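PDB 4TX8: probable chitinase A from Chromobacterium violaceum, which probably hydrolyses internal linkages of chitin as a family 18 glycoside hydrolase, with a small carbohydrate-binding module that probably binds the polymer. Local coordinates for residues L370-T375 with A387-F391; L308-S312 with S358-T362; G264-Y268 with F327-N331; G311-V317 with T365-A369; L235-K240 with P277-L282. All coordinates share one frame; numbering follows the deposited sequence.

Contact 1: L370-T375 with A387-F391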
# COMPACT_ATOMS: atom_id res chain seq x y z
N LEU A 370 -13.71 9.26 0.08
CA LEU A 370 -14.39 8.10 0.65
C LEU A 370 -15.90 8.28 0.72
O LEU A 370 -16.65 7.43 0.24
CB LEU A 370 -13.84 7.79 2.05
CG LEU A 370 -12.47 7.13 2.11
CD1 LEU A 370 -12.01 7.00 3.55
CD2 LEU A 370 -12.49 5.77 1.42
N THR A 371 -16.35 9.37 1.34
CA THR A 371 -17.78 9.62 1.48
C THR A 371 -18.46 9.80 0.12
O THR A 371 -19.60 9.40 -0.07
CB THR A 371 -18.07 10.86 2.35
OG1 THR A 371 -17.57 12.03 1.70
CG2 THR A 371 -17.40 10.71 3.71
N CYS A 372 -17.74 10.41 -0.82
CA CYS A 372 -18.25 10.57 -2.18
C CYS A 372 -18.48 9.21 -2.82
O CYS A 372 -19.54 8.94 -3.38
CB CYS A 372 -17.28 11.40 -3.03
SG CYS A 372 -17.73 11.52 -4.78
N LEU A 373 -17.48 8.34 -2.73
CA LEU A 373 -17.58 7.00 -3.30
C LEU A 373 -18.65 6.16 -2.60
O LEU A 373 -19.41 5.45 -3.26
CB LEU A 373 -16.22 6.29 -3.22
CG LEU A 373 -15.17 6.72 -4.25
CD1 LEU A 373 -13.78 6.27 -3.85
CD2 LEU A 373 -15.53 6.18 -5.63
N THR A 374 -18.72 6.24 -1.27
CA THR A 374 -19.60 5.37 -0.51
C THR A 374 -21.05 5.85 -0.40
O THR A 374 -21.97 5.03 -0.36
CB THR A 374 -19.08 5.16 0.93
OG1 THR A 374 -18.94 6.42 1.59
CG2 THR A 374 -17.73 4.44 0.91
N THR A 375 -21.26 7.16 -0.35
CA THR A 375 -22.60 7.69 -0.10
C THR A 375 -23.02 8.81 -1.06
O THR A 375 -24.06 9.43 -0.86
CB THR A 375 -22.74 8.25 1.33
OG1 THR A 375 -21.89 9.39 1.47
CG2 THR A 375 -22.37 7.20 2.36
N ALA A 387 -23.95 4.92 -5.59
CA ALA A 387 -23.11 4.82 -4.41
C ALA A 387 -22.49 3.43 -4.31
O ALA A 387 -23.08 2.45 -4.76
CB ALA A 387 -23.92 5.13 -3.16
N TYR A 388 -21.29 3.36 -3.74
CA TYR A 388 -20.64 2.08 -3.49
C TYR A 388 -20.43 1.89 -1.99
O TYR A 388 -19.34 2.17 -1.48
CB TYR A 388 -19.29 1.99 -4.21
CG TYR A 388 -19.33 2.38 -5.66
CD1 TYR A 388 -20.07 1.64 -6.58
CD2 TYR A 388 -18.61 3.47 -6.12
CE1 TYR A 388 -20.10 2.00 -7.91
CE2 TYR A 388 -18.63 3.83 -7.45
CZ TYR A 388 -19.38 3.09 -8.34
OH TYR A 388 -19.40 3.46 -9.66
N PRO A 389 -21.46 1.41 -1.29
CA PRO A 389 -21.36 1.22 0.16
C PRO A 389 -20.29 0.21 0.57
O PRO A 389 -19.85 0.24 1.72
CB PRO A 389 -22.77 0.72 0.55
CG PRO A 389 -23.38 0.23 -0.73
CD PRO A 389 -22.80 1.07 -1.81
N ALA A 390 -19.86 -0.65 -0.35
CA ALA A 390 -18.86 -1.66 -0.03
C ALA A 390 -17.47 -1.33 -0.58
O ALA A 390 -16.62 -2.22 -0.66
CB ALA A 390 -19.31 -3.02 -0.54
N PHE A 391 -17.23 -0.07 -0.96
CA PHE A 391 -15.90 0.35 -1.40
C PHE A 391 -14.87 -0.01 -0.34
O PHE A 391 -15.07 0.28 0.84
CB PHE A 391 -15.87 1.86 -1.70
CG PHE A 391 -14.57 2.33 -2.27
CD1 PHE A 391 -14.28 2.15 -3.61
CD2 PHE A 391 -13.63 2.96 -1.47
CE1 PHE A 391 -13.08 2.59 -4.15
CE2 PHE A 391 -12.42 3.40 -1.99
CZ PHE A 391 -12.15 3.21 -3.33

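Contact 2: L308-S312 with S358-T362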
# COMPACT_ATOMS: atom_id res chain seq x y z
N LEU A 308 -7.73 14.82 -14.35
CA LEU A 308 -7.97 15.07 -12.94
C LEU A 308 -6.63 15.34 -12.26
O LEU A 308 -5.67 14.60 -12.45
CB LEU A 308 -8.68 13.89 -12.29
CG LEU A 308 -9.98 13.47 -12.99
CD1 LEU A 308 -10.66 12.34 -12.23
CD2 LEU A 308 -10.92 14.66 -13.15
N ALA A 309 -6.58 16.42 -11.49
CA ALA A 309 -5.34 16.89 -10.90
C ALA A 309 -4.78 15.93 -9.85
O ALA A 309 -5.53 15.36 -9.05
CB ALA A 309 -5.53 18.27 -10.29
N GLU A 310 -3.47 15.75 -9.88
CA GLU A 310 -2.78 14.95 -8.89
C GLU A 310 -2.97 15.56 -7.50
O GLU A 310 -2.80 16.76 -7.32
CB GLU A 310 -1.29 14.85 -9.24
CG GLU A 310 -0.59 13.65 -8.63
CD GLU A 310 0.88 13.59 -8.98
OE1 GLU A 310 1.41 14.60 -9.50
OE2 GLU A 310 1.50 12.54 -8.75
N GLY A 311 -3.34 14.72 -6.54
CA GLY A 311 -3.56 15.19 -5.18
C GLY A 311 -4.99 15.61 -4.92
O GLY A 311 -5.32 16.07 -3.83
N SER A 312 -5.85 15.47 -5.92
CA SER A 312 -7.26 15.82 -5.75
C SER A 312 -8.09 14.59 -5.40
O SER A 312 -7.75 13.46 -5.75
CB SER A 312 -7.82 16.48 -7.02
OG SER A 312 -8.08 15.52 -8.02
N SER A 358 5.27 13.30 -5.47
CA SER A 358 4.08 14.07 -5.85
C SER A 358 2.83 13.26 -5.55
O SER A 358 2.91 12.04 -5.39
CB SER A 358 4.12 14.44 -7.33
OG SER A 358 3.96 13.30 -8.15
N GLY A 359 1.69 13.92 -5.47
CA GLY A 359 0.43 13.23 -5.25
C GLY A 359 0.00 13.21 -3.80
O GLY A 359 -0.84 12.41 -3.40
N PHE A 360 0.59 14.10 -3.00
CA PHE A 360 0.27 14.20 -1.58
C PHE A 360 -1.17 14.61 -1.36
O PHE A 360 -1.73 15.40 -2.12
CB PHE A 360 1.21 15.21 -0.91
CG PHE A 360 2.65 15.04 -1.29
CD1 PHE A 360 3.37 13.94 -0.84
CD2 PHE A 360 3.28 15.97 -2.10
CE1 PHE A 360 4.70 13.78 -1.19
CE2 PHE A 360 4.60 15.82 -2.45
CZ PHE A 360 5.32 14.72 -2.00
N VAL A 361 -1.78 14.07 -0.31
CA VAL A 361 -3.15 14.40 0.03
C VAL A 361 -3.29 14.69 1.53
O VAL A 361 -2.52 14.18 2.33
CB VAL A 361 -4.13 13.26 -0.35
CG1 VAL A 361 -4.17 13.07 -1.86
CG2 VAL A 361 -3.73 11.97 0.35
N THR A 362 -4.26 15.51 1.88
CA THR A 362 -4.61 15.72 3.28
C THR A 362 -5.58 14.63 3.72
O THR A 362 -6.20 13.96 2.88
CB THR A 362 -5.27 17.08 3.52
OG1 THR A 362 -6.48 17.15 2.76
CG2 THR A 362 -4.34 18.21 3.09
O HOH W 1 -5.14 17.21 -0.56

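Contact 3: G264-Y268 with F327-N331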
# COMPACT_ATOMS: atom_id res chain seq x y z
N GLY A 264 -4.30 2.78 -19.69
CA GLY A 264 -4.74 2.03 -20.85
C GLY A 264 -5.90 2.66 -21.60
O GLY A 264 -6.09 2.40 -22.79
N PHE A 265 -6.67 3.48 -20.90
CA PHE A 265 -7.79 4.20 -21.51
C PHE A 265 -7.30 5.12 -22.61
O PHE A 265 -7.97 5.33 -23.61
CB PHE A 265 -8.55 4.99 -20.44
CG PHE A 265 -9.64 5.88 -20.99
CD1 PHE A 265 -10.60 5.38 -21.85
CD2 PHE A 265 -9.71 7.22 -20.62
CE1 PHE A 265 -11.61 6.19 -22.35
CE2 PHE A 265 -10.72 8.04 -21.11
CZ PHE A 265 -11.67 7.52 -21.98
N VAL A 266 -6.09 5.64 -22.42
CA VAL A 266 -5.56 6.72 -23.23
C VAL A 266 -4.41 6.25 -24.13
O VAL A 266 -4.18 6.81 -25.21
CB VAL A 266 -5.12 7.89 -22.31
CG1 VAL A 266 -3.64 8.20 -22.45
CG2 VAL A 266 -5.99 9.10 -22.54
N ALA A 267 -3.71 5.21 -23.70
CA ALA A 267 -2.60 4.63 -24.47
C ALA A 267 -2.40 3.16 -24.11
O ALA A 267 -2.48 2.79 -22.94
CB ALA A 267 -1.32 5.42 -24.22
N TYR A 268 -2.16 2.33 -25.11
CA TYR A 268 -1.92 0.91 -24.88
C TYR A 268 -0.63 0.46 -25.58
O TYR A 268 -0.62 0.23 -26.78
CB TYR A 268 -3.10 0.06 -25.35
CG TYR A 268 -3.10 -1.35 -24.79
CD1 TYR A 268 -3.34 -1.57 -23.43
CD2 TYR A 268 -2.86 -2.45 -25.60
CE1 TYR A 268 -3.33 -2.85 -22.91
CE2 TYR A 268 -2.86 -3.74 -25.08
CZ TYR A 268 -3.09 -3.93 -23.73
OH TYR A 268 -3.09 -5.20 -23.21
N PHE A 327 -13.86 0.56 -18.51
CA PHE A 327 -13.52 1.60 -19.46
C PHE A 327 -12.94 1.00 -20.74
O PHE A 327 -12.38 -0.09 -20.71
CB PHE A 327 -12.54 2.60 -18.84
CG PHE A 327 -11.27 1.98 -18.33
CD1 PHE A 327 -11.19 1.51 -17.03
CD2 PHE A 327 -10.16 1.90 -19.15
CE1 PHE A 327 -10.01 0.94 -16.56
CE2 PHE A 327 -8.98 1.33 -18.69
CZ PHE A 327 -8.91 0.85 -17.39
N PRO A 328 -13.08 1.71 -21.87
CA PRO A 328 -12.49 1.22 -23.12
C PRO A 328 -10.97 1.33 -23.11
O PRO A 328 -10.40 2.22 -22.49
CB PRO A 328 -13.11 2.14 -24.18
CG PRO A 328 -13.50 3.37 -23.45
CD PRO A 328 -13.89 2.93 -22.07
N ILE A 329 -10.31 0.40 -23.80
CA ILE A 329 -8.86 0.39 -23.89
C ILE A 329 -8.45 0.89 -25.27
O ILE A 329 -9.03 0.48 -26.27
CB ILE A 329 -8.30 -1.03 -23.64
CG1 ILE A 329 -8.68 -1.50 -22.23
CG2 ILE A 329 -6.79 -1.06 -23.82
CD1 ILE A 329 -8.33 -2.95 -21.96
N ALA A 330 -7.46 1.78 -25.32
CA ALA A 330 -6.95 2.27 -26.60
C ALA A 330 -6.20 1.16 -27.35
O ALA A 330 -5.06 1.34 -27.77
CB ALA A 330 -6.06 3.48 -26.39
N ASN A 331 -6.87 0.03 -27.51
CA ASN A 331 -6.29 -1.21 -28.02
C ASN A 331 -5.82 -1.14 -29.47
O ASN A 331 -4.81 -1.74 -29.84
CB ASN A 331 -7.31 -2.34 -27.87
CG ASN A 331 -6.67 -3.66 -27.52
OD1 ASN A 331 -7.24 -4.46 -26.78
ND2 ASN A 331 -5.47 -3.90 -28.05
O HOH W 2 -2.45 3.15 -27.82

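Contact 4: G311-V317 with T365-A369. With FLC (citrate anion), chain H.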
# COMPACT_ATOMS: atom_id res chain seq x y z
N GLY A 311 -3.34 14.72 -6.54
CA GLY A 311 -3.56 15.19 -5.18
C GLY A 311 -4.99 15.61 -4.92
O GLY A 311 -5.32 16.07 -3.83
N SER A 312 -5.85 15.47 -5.92
CA SER A 312 -7.26 15.82 -5.75
C SER A 312 -8.09 14.59 -5.40
O SER A 312 -7.75 13.46 -5.75
CB SER A 312 -7.82 16.48 -7.02
OG SER A 312 -8.08 15.52 -8.02
N ALA A 313 -9.19 14.84 -4.69
CA ALA A 313 -10.19 13.83 -4.39
C ALA A 313 -10.81 13.31 -5.67
O ALA A 313 -11.09 12.12 -5.79
CB ALA A 313 -11.25 14.41 -3.48
N ASP A 314 -11.05 14.21 -6.62
CA ASP A 314 -11.60 13.83 -7.92
C ASP A 314 -10.79 12.73 -8.59
O ASP A 314 -11.35 11.77 -9.13
CB ASP A 314 -11.68 15.05 -8.85
CG ASP A 314 -12.95 15.87 -8.65
OD1 ASP A 314 -13.93 15.37 -8.06
OD2 ASP A 314 -12.96 17.03 -9.12
N MET A 315 -9.46 12.85 -8.55
CA MET A 315 -8.59 11.84 -9.16
C MET A 315 -8.75 10.51 -8.45
O MET A 315 -8.78 9.45 -9.09
CB MET A 315 -7.13 12.30 -9.13
CG MET A 315 -6.13 11.28 -9.67
SD MET A 315 -4.47 11.91 -9.93
CE MET A 315 -3.60 10.43 -10.39
N LEU A 316 -8.85 10.55 -7.13
CA LEU A 316 -9.04 9.34 -6.36
C LEU A 316 -10.40 8.71 -6.68
O LEU A 316 -10.51 7.50 -6.88
CB LEU A 316 -8.94 9.62 -4.86
CG LEU A 316 -7.63 10.25 -4.38
CD1 LEU A 316 -7.67 10.44 -2.87
CD2 LEU A 316 -6.44 9.40 -4.79
N VAL A 317 -11.43 9.55 -6.75
CA VAL A 317 -12.77 9.07 -7.07
C VAL A 317 -12.81 8.57 -8.51
O VAL A 317 -13.35 7.50 -8.80
CB VAL A 317 -13.82 10.18 -6.87
CG1 VAL A 317 -15.20 9.70 -7.33
CG2 VAL A 317 -13.87 10.61 -5.41
N THR A 365 -9.00 15.41 2.31
CA THR A 365 -9.16 15.00 0.92
C THR A 365 -9.53 13.52 0.83
O THR A 365 -10.44 13.15 0.07
CB THR A 365 -7.87 15.25 0.11
OG1 THR A 365 -7.72 16.65 -0.14
CG2 THR A 365 -7.92 14.50 -1.22
N VAL A 366 -8.84 12.69 1.60
CA VAL A 366 -9.14 11.26 1.64
C VAL A 366 -10.58 11.04 2.11
O VAL A 366 -11.33 10.29 1.49
CB VAL A 366 -8.17 10.50 2.57
CG1 VAL A 366 -8.64 9.06 2.77
CG2 VAL A 366 -6.76 10.52 1.99
N ALA A 367 -10.96 11.72 3.20
CA ALA A 367 -12.31 11.59 3.74
C ALA A 367 -13.36 11.98 2.70
O ALA A 367 -14.40 11.32 2.57
CB ALA A 367 -12.47 12.45 4.99
N LYS A 368 -13.09 13.05 1.95
CA LYS A 368 -14.01 13.51 0.91
C LYS A 368 -14.19 12.48 -0.19
O LYS A 368 -15.30 12.22 -0.64
CB LYS A 368 -13.53 14.83 0.31
CG LYS A 368 -14.01 16.08 1.03
CD LYS A 368 -13.37 17.32 0.43
CE LYS A 368 -13.46 17.31 -1.09
NZ LYS A 368 -12.58 18.33 -1.71
N ALA A 369 -13.08 11.88 -0.63
CA ALA A 369 -13.13 10.86 -1.66
C ALA A 369 -13.90 9.62 -1.18
O ALA A 369 -14.66 9.02 -1.94
CB ALA A 369 -11.72 10.47 -2.10
CAC FLC H . -7.80 20.10 -3.32
CA FLC H . -8.90 19.65 -4.23
CB FLC H . -9.93 18.72 -3.68
CBC FLC H . -9.40 18.06 -2.44
CG FLC H . -10.22 17.65 -4.67
CGC FLC H . -11.51 17.59 -5.41
OA1 FLC H . -7.97 21.08 -2.55
OA2 FLC H . -6.70 19.49 -3.33
OB1 FLC H . -8.41 17.29 -2.53
OB2 FLC H . -9.94 18.28 -1.32
OG1 FLC H . -12.59 17.49 -4.78
OG2 FLC H . -11.52 17.63 -6.67
OHB FLC H . -11.09 19.40 -3.38
O HOH W 1 -5.14 17.21 -0.56

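Contact 5: L235-K240 with P277-L282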
# COMPACT_ATOMS: atom_id res chain seq x y z
N LEU A 235 2.72 -14.42 -14.89
CA LEU A 235 2.43 -13.95 -13.54
C LEU A 235 1.05 -14.42 -13.08
O LEU A 235 0.88 -14.87 -11.95
CB LEU A 235 2.54 -12.43 -13.45
CG LEU A 235 2.28 -11.78 -12.09
CD1 LEU A 235 3.18 -12.38 -11.02
CD2 LEU A 235 2.45 -10.27 -12.16
N VAL A 236 0.07 -14.31 -13.97
CA VAL A 236 -1.29 -14.77 -13.67
C VAL A 236 -1.30 -16.27 -13.39
O VAL A 236 -1.91 -16.73 -12.43
CB VAL A 236 -2.26 -14.46 -14.83
CG1 VAL A 236 -3.60 -15.14 -14.60
CG2 VAL A 236 -2.44 -12.96 -14.98
N SER A 237 -0.60 -17.02 -14.23
CA SER A 237 -0.49 -18.46 -14.06
C SER A 237 0.20 -18.81 -12.75
O SER A 237 -0.21 -19.72 -12.04
CB SER A 237 0.27 -19.08 -15.24
OG SER A 237 0.42 -20.48 -15.07
N ALA A 238 1.25 -18.06 -12.42
CA ALA A 238 2.02 -18.31 -11.21
C ALA A 238 1.19 -18.07 -9.95
O ALA A 238 1.21 -18.87 -9.02
CB ALA A 238 3.27 -17.43 -11.19
N VAL A 239 0.45 -16.96 -9.93
CA VAL A 239 -0.36 -16.63 -8.77
C VAL A 239 -1.49 -17.65 -8.59
O VAL A 239 -1.77 -18.09 -7.47
CB VAL A 239 -0.94 -15.20 -8.87
CG1 VAL A 239 -1.89 -14.92 -7.72
CG2 VAL A 239 0.19 -14.18 -8.89
N LYS A 240 -2.11 -18.05 -9.70
CA LYS A 240 -3.15 -19.08 -9.67
C LYS A 240 -2.65 -20.41 -9.11
O LYS A 240 -3.34 -21.06 -8.32
CB LYS A 240 -3.73 -19.29 -11.07
CG LYS A 240 -4.62 -18.17 -11.55
CD LYS A 240 -4.89 -18.32 -13.04
CE LYS A 240 -6.36 -18.60 -13.33
NZ LYS A 240 -7.21 -17.39 -13.15
N PRO A 277 -4.43 -6.97 -18.45
CA PRO A 277 -4.74 -8.41 -18.55
C PRO A 277 -4.34 -9.20 -17.30
O PRO A 277 -4.88 -10.28 -17.07
CB PRO A 277 -3.93 -8.86 -19.77
CG PRO A 277 -2.89 -7.82 -19.97
CD PRO A 277 -3.49 -6.54 -19.49
N ILE A 278 -3.42 -8.67 -16.50
CA ILE A 278 -3.06 -9.31 -15.23
C ILE A 278 -4.23 -9.24 -14.25
O ILE A 278 -4.60 -10.24 -13.63
CB ILE A 278 -1.81 -8.67 -14.60
CG1 ILE A 278 -0.60 -8.84 -15.53
CG2 ILE A 278 -1.52 -9.27 -13.23
CD1 ILE A 278 0.64 -8.11 -15.05
N ILE A 279 -4.81 -8.05 -14.13
CA ILE A 279 -6.01 -7.85 -13.33
C ILE A 279 -7.16 -8.73 -13.83
O ILE A 279 -7.84 -9.39 -13.04
CB ILE A 279 -6.48 -6.38 -13.35
CG1 ILE A 279 -5.38 -5.47 -12.81
CG2 ILE A 279 -7.77 -6.21 -12.56
CD1 ILE A 279 -5.61 -4.00 -13.10
N ASP A 280 -7.36 -8.73 -15.14
CA ASP A 280 -8.46 -9.47 -15.74
C ASP A 280 -8.32 -10.97 -15.50
O ASP A 280 -9.28 -11.64 -15.14
CB ASP A 280 -8.55 -9.19 -17.25
CG ASP A 280 -9.71 -9.90 -17.91
OD1 ASP A 280 -10.82 -9.88 -17.34
OD2 ASP A 280 -9.51 -10.48 -19.00
N GLY A 281 -7.10 -11.48 -15.68
CA GLY A 281 -6.83 -12.89 -15.47
C GLY A 281 -6.98 -13.35 -14.03
O GLY A 281 -7.24 -14.52 -13.78
N LEU A 282 -6.82 -12.43 -13.08
CA LEU A 282 -6.87 -12.78 -11.66
C LEU A 282 -8.07 -12.19 -10.93
O LEU A 282 -8.11 -12.19 -9.70
CB LEU A 282 -5.58 -12.33 -10.97
CG LEU A 282 -4.30 -13.08 -11.36
CD1 LEU A 282 -3.08 -12.37 -10.81
CD2 LEU A 282 -4.36 -14.52 -10.86

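Contact 1: L370-T375 with A387-F391
Leu373 carries the tight part of this contact, with its two methyl groups divided between two aromatic rings that the type I turn from Tyr388 to Phe391 brings to the helix. CD1 sits over one face of the Phe391 ring in a CH-pi contact, 3.7 Å from the ring centroid and 18° off the normal, displaced so that Leu373 CD1 comes closest to Phe391 CZ at 3.5 Å. CD2 instead leans on the other ring, 4.1 Å from Tyr388 CD2. Phe391 can reach in because its CG stands anti to the backbone N (chi1 -175°), and Leu370 CD2 adds a slacker touch, 4.2 Å from Phe391 CE2. A backbone bond fastens the same region: Tyr388 N donates to Leu373 O at 2.9 Å, in the carbonyl plane and with 159° at the hydrogen. Beside it, Thr374 CA makes a CA-H...O contact with Tyr388 O at 3.4 Å. Thr374 OG1 is drawn back into its own helix, onto Leu370 O from above the carbonyl plane, which leaves the methyl CG2 to face Tyr388 O and Phe391 CB.

Packing thins toward solvent, where Thr375 turns its hydroxyl back to Thr371 O, Ala387 sets its CB against Thr374 O, and exposed Pro389 adds little, although its carbonyl oxygen accepts from His107. The buried side is closed by elements of the GH18 barrel: Leu373 and Phe391 both touch helix 313-325, through Val317 and Ser320, and strand 345-350, through Phe347 and Val345, just before the chain enters strand 393-397.

Contact 2: L308-S312 with S358-T362
Glu310 reaches across to Ser358 with an extended side chain, and the direct polar contact lies at its tip. CB points toward the 358-362 loop; CG, placed anti to the backbone N (chi1 -158°), lies 3.6 Å from Gly359 CA. CD comes next, near both Gly359 N and Ser358 OG. At the end, the carboxylate faces the serine hydroxymethyl: OE2 is 2.6 Å from Ser358 OG, whereas OE1 stands farther from that oxygen, at 3.2 Å. The hydroxyl also hydrogen-bonds a citrate anion, probably from the crystallisation liquor.

Glycines let the backbones come this close. Gly311 is the third residue of a type II turn from Ala309 to Ser312, with a positive phi of 90°, and its CA lies 3.6 Å from Phe360 O. Gly359 also has a positive phi and presents bare backbone to the glutamate chain. Farther along, Val361 CG1 packs 3.8 Å from Gly311 O. A water accepts from Thr362 N and gives that same carbonyl oxygen a weak bond. Ser312 N closes the turn on Ala309 O, and Ser312 OG adds a second bond to that oxygen at 2.8 Å, in the carbonyl plane and on a lone pair.

Ser312 and Thr362 are the N-caps of the helices that follow, and Phe360 lies close to Arg353 and Ala356 of the magnesium site. Two neighbouring strand-to-helix loops meeting side by side are typical of the C-terminal rim of a TIM barrel, the end where family 18 enzymes bind their substrate.

Contact 3: G264-Y268 with F327-N331
Ala330 presses its methyl into a hollow lined by backbone of the 264-268 loop, with CB 3.8 Å from Phe265 O and similarly near Gly264 O. The bump is pinned where Ala330 N donates to Gly264 O at 2.9 Å, nearly along the C=O axis and with 168° at the hydrogen. Beside this peg, Phe265 lies alongside Pro328, both side chains pointing the same way, with Phe265 CE1 3.6 Å from Pro328 CG. Pro328 O meets the edge of the aromatic ring in its plane, 3.2 Å from Phe265 CD1. The Phe327 ring, swung between its own backbone N and carbonyl carbon (chi1 57°), packs against the base of the Phe265 side chain, bringing Phe327 CD2 to 3.7 Å from Phe265 CB.

Farther along the loop, Tyr268 adds a wall. Its CB rests on Ala330 O, and its ring crosses Ile329, with Tyr268 CD1 3.5 Å from Ile329 CG2. A water joins the two backbones, accepting from Tyr268 N and donating to Ala330 O.

Strand 326-328 pairs antiparallel with strand 336-338, where Phe337 meets the Phe327 ring. Met322 of helix 313-325 touches both Phe265 and Phe327, while Leu276 of helix 276-281 packs against Phe327 and Ile329, so this surface contact rests on two barrel helices.

Contact 4: G311-V317 with T365-A369
Ala369 and Ala313 face each other where two helices come nearest, and aliphatic side chains gathered round the Ala369 methyl make the apolar part of the contact. Ala369 CB lies 4.2 Å from Ala313 CB, 4.0 Å from Leu316 CB and 3.9 Å from Val317 CG2. Toward the N-terminal ends Thr365 CG2 completes the row, 3.7 Å from Ala313 N. The segment axes approach to 8.9 Å at a crossing angle of -42°.

Capping is the second kind. Ser312 OG, which donates to Ala309 O, accepts in turn from Met315 N.

The third is polar and runs through another citrate anion, probably from the crystallisation liquor, held near the start of helix 313-325. Thr365 OG1 donates to its OB1 at 2.6 Å and accepts from a water that also reaches Gly311 O weakly. Lys368, bent at chi3, brings NZ to 2.7 Å from citrate OB2 and also bonds OG1. Ala313 N and Asp314 N add weak bonds, consistent with an anion drawn to a helix N-terminus.

On the barrel side, Leu316 and Ala369 both rest on Phe347 of strand 345-350. Val366 meets Val413 of helix 410-417, so helix 363-375 lies between that helix and helix 313-325.

Contact 5: L235-K240 with P277-L282
Val236 and Leu282 form the middle of an apolar seam between two helices, running antiparallel alongside one another with Val236 CG1 3.9 Å from Leu282 CD2. The other Val236 methyl, CG2, rests on the backbone of the second helix, 3.7 Å from Ile278 CA. Leu282 is the first residue to leave helical geometry, yet its branch folds back into the groove: its CD2 also meets Val236 O and the CG of Lys240, and Val239 lies square across it, with Val239 CB 4.0 Å from Leu282 CD2. At the far end Leu235 CD2 touches Ile278 CD1, likewise at 4.0 Å. The segment axes run 9.6 Å apart at closest approach, crossing at -31°.

Close backbone packing is the second element. Gly281 has no side chain to stand between the helices, and Val236 CG1 lies against its carbonyl oxygen at 3.8 Å.

The polar element is one hydrogen bond. Lys240 crosses Leu282 at a slant, with CG against CD2, then bends at chi3 and again at chi4 (74°), which swings NZ round to Gly281 O at 2.9 Å. The nitrogen meets that oxygen nearly head-on, the C=O...N angle being 167°.

Both helices lie on strand 251-254, where Val239 and Leu282 share Leu252. The chemistry implies a seam held chiefly by the hydrophobic effect and fastened at its solvent-facing edge by a lysine, whose positive charge would probably be favoured by the carbonyl-rich C-terminal end of helix 276-281.

Contacts 2 and 4 are the most intimate pair, with centres 8 Å apart: they share Gly311, Ser312 and a bridging water, so the loop contact passes directly into the helix contact. Contact 1 continues along helix 363-375, its centre 12 Å from that of contact 4, and Leu373 CD2 packs 3.9 Å from Val317 CG1. On another part of the domain, contacts 3 and 5 meet where Tyr268 OH lies 4.0 Å from Pro277 CD. Of the metal sites, magnesium is about 4 Å from the side chain of Phe360 in contact 2, whereas calcium is about 11 Å from that of Leu235 in contact 5. Separate citrate anions lie at contacts 2 and 4.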